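Local structure of Ribose/Galactose Isomerase (Vibrio parahaemolyticus, 3ONO) at residues D68-G73 against G110-L115. The protein probably interconverts aldose and ketose sugar phosphates, as a putative isomerase of the LacAB/RpiB family. Sequence-based numbering, arbitrary orientation.
Sequences DFVVTG and GNAISL
The carbonyl oxygen V70 O is gripped twice from the neighbouring strand: I113 N donates a hydrogen bond of 3.0 Å, and A112 CA adds a CA-H...O contact at 3.1 Å. N111 O is held likewise by V70 N and F69 CA, and T72 O by L115 N and S114 CA; a further bond, T72 N to I113 O (2.9 Å), completes the four-rung parallel ladder. The rungs differ in shape, for I113 O takes its N-H almost head-on, with a C=O...N angle of 171°, whereas T72 O is approached by L115 N at 135°. The F69 ring lies with one face against the N111-A112 peptide, offset toward the ring's rim, N111 C standing 3.8 Å above the ring plane. CG anti to the backbone N (chi1 -156°) carries the ring there, and its edge meets I113, CE1 to CG1 at 3.9 Å, the two side chains crossing near a right angle; the rings of F69 and F137 meet edge-to-face. On the V71 side, V71 CG1 reaches L115 CD1 at 4.3 Å. On the other face, V70 and T72 touch helix 51-63, and T72 and S114 helix 78-85. There S114 OG passes 3.4 Å from G73 CA and hydrogen-bonds G77 O. This pairing joins the middle strand, 69-74, to its neighbour 112-116 in an alpha-beta-alpha sandwich; the eight bonded backbone atoms satisfy one another, F69 and V71 bond the strand beyond, and S114 ties the ladder to the glycine-rich turn after strand 69-74.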
loop_
_atom_site.group_PDB
_atom_site.type_symbol
_atom_site.label_atom_id
_atom_site.label_comp_id
_atom_site.label_asym_id
_atom_site.label_seq_id
_atom_site.Cartn_x
_atom_site.Cartn_y
_atom_site.Cartn_z
ATOM N N ASP A 68 -5.001 -25.047 14.478
ATOM C CA ASP A 68 -3.630 -24.576 14.590
ATOM C C ASP A 68 -3.485 -23.113 14.202
ATOM O O ASP A 68 -2.533 -22.467 14.627
ATOM C CB ASP A 68 -2.709 -25.409 13.699
ATOM C CG ASP A 68 -2.818 -26.895 13.990
ATOM O OD1 ASP A 68 -2.613 -27.261 15.166
ATOM O OD2 ASP A 68 -3.131 -27.664 13.050
ATOM N N PHE A 69 -4.425 -22.592 13.417
ATOM C CA PHE A 69 -4.271 -21.254 12.843
ATOM C C PHE A 69 -5.648 -20.667 12.575
ATOM O O PHE A 69 -6.582 -21.388 12.213
ATOM C CB PHE A 69 -3.494 -21.341 11.524
ATOM C CG PHE A 69 -2.788 -20.055 11.140
ATOM C CD1 PHE A 69 -3.440 -19.096 10.392
ATOM C CD2 PHE A 69 -1.481 -19.816 11.543
ATOM C CE1 PHE A 69 -2.793 -17.915 10.018
ATOM C CE2 PHE A 69 -0.817 -18.628 11.182
ATOM C CZ PHE A 69 -1.484 -17.676 10.421
ATOM N N VAL A 70 -5.769 -19.359 12.751
ATOM C CA VAL A 70 -7.020 -18.654 12.512
ATOM C C VAL A 70 -6.853 -17.583 11.435
ATOM O O VAL A 70 -5.923 -16.788 11.484
ATOM C CB VAL A 70 -7.520 -18.000 13.822
ATOM C CG1 VAL A 70 -8.615 -16.953 13.540
ATOM C CG2 VAL A 70 -8.001 -19.096 14.791
ATOM N N VAL A 71 -7.759 -17.569 10.464
ATOM C CA VAL A 71 -7.829 -16.479 9.498
ATOM C C VAL A 71 -9.084 -15.691 9.847
ATOM O O VAL A 71 -10.162 -16.257 9.941
ATOM C CB VAL A 71 -7.924 -16.983 8.065
ATOM C CG1 VAL A 71 -8.180 -15.791 7.108
ATOM C CG2 VAL A 71 -6.626 -17.696 7.655
ATOM N N THR A 72 -8.940 -14.393 10.066
ATOM C CA THR A 72 -10.101 -13.595 10.433
ATOM C C THR A 72 -9.946 -12.214 9.812
ATOM O O THR A 72 -9.091 -12.016 8.945
ATOM C CB THR A 72 -10.265 -13.538 11.979
ATOM O OG1 THR A 72 -11.539 -12.973 12.317
ATOM C CG2 THR A 72 -9.135 -12.738 12.636
ATOM N N GLY A 73 -10.753 -11.254 10.259
ATOM C CA GLY A 73 -10.637 -9.896 9.757
ATOM C C GLY A 73 -11.955 -9.163 9.925
ATOM O O GLY A 73 -12.888 -9.674 10.534
ATOM N N GLY A 110 3.190 -16.403 14.869
ATOM C CA GLY A 110 1.943 -16.409 15.616
ATOM C C GLY A 110 0.974 -17.408 15.012
ATOM O O GLY A 110 1.366 -18.221 14.173
ATOM N N ASN A 111 -0.291 -17.335 15.409
ATOM C CA ASN A 111 -1.277 -18.340 15.011
ATOM C C ASN A 111 -2.597 -17.754 14.508
ATOM O O ASN A 111 -3.590 -18.453 14.411
ATOM C CB ASN A 111 -1.537 -19.356 16.159
ATOM C CG ASN A 111 -1.990 -18.699 17.443
ATOM O OD1 ASN A 111 -2.252 -17.493 17.486
ATOM N ND2 ASN A 111 -2.081 -19.498 18.518
ATOM N N ALA A 112 -2.604 -16.470 14.179
ATOM C CA ALA A 112 -3.797 -15.866 13.591
ATOM C C ALA A 112 -3.402 -14.676 12.746
ATOM O O ALA A 112 -2.401 -14.031 13.034
ATOM C CB ALA A 112 -4.756 -15.437 14.682
ATOM N N ILE A 113 -4.158 -14.404 11.681
ATOM C CA ILE A 113 -3.960 -13.172 10.928
ATOM C C ILE A 113 -5.310 -12.494 10.717
ATOM O O ILE A 113 -6.335 -13.174 10.588
ATOM C CB ILE A 113 -3.311 -13.432 9.561
ATOM C CG1 ILE A 113 -4.097 -14.487 8.784
ATOM C CG2 ILE A 113 -1.871 -13.873 9.762
ATOM C CD1 ILE A 113 -3.475 -14.811 7.394
ATOM N N SER A 114 -5.296 -11.167 10.690
ATOM C CA SER A 114 -6.521 -10.385 10.494
ATOM C C SER A 114 -6.405 -9.565 9.224
ATOM O O SER A 114 -5.496 -8.739 9.087
ATOM C CB SER A 114 -6.756 -9.460 11.680
ATOM O OG SER A 114 -7.940 -8.679 11.503
ATOM N N LEU A 115 -7.320 -9.813 8.289
ATOM C CA LEU A 115 -7.306 -9.129 6.999
ATOM C C LEU A 115 -8.286 -7.974 6.981
ATOM O O LEU A 115 -9.225 -7.947 7.774
ATOM C CB LEU A 115 -7.706 -10.116 5.889
ATOM C CG LEU A 115 -6.615 -11.073 5.386
ATOM C CD1 LEU A 115 -6.167 -12.044 6.492
ATOM C CD2 LEU A 115 -7.125 -11.868 4.171
#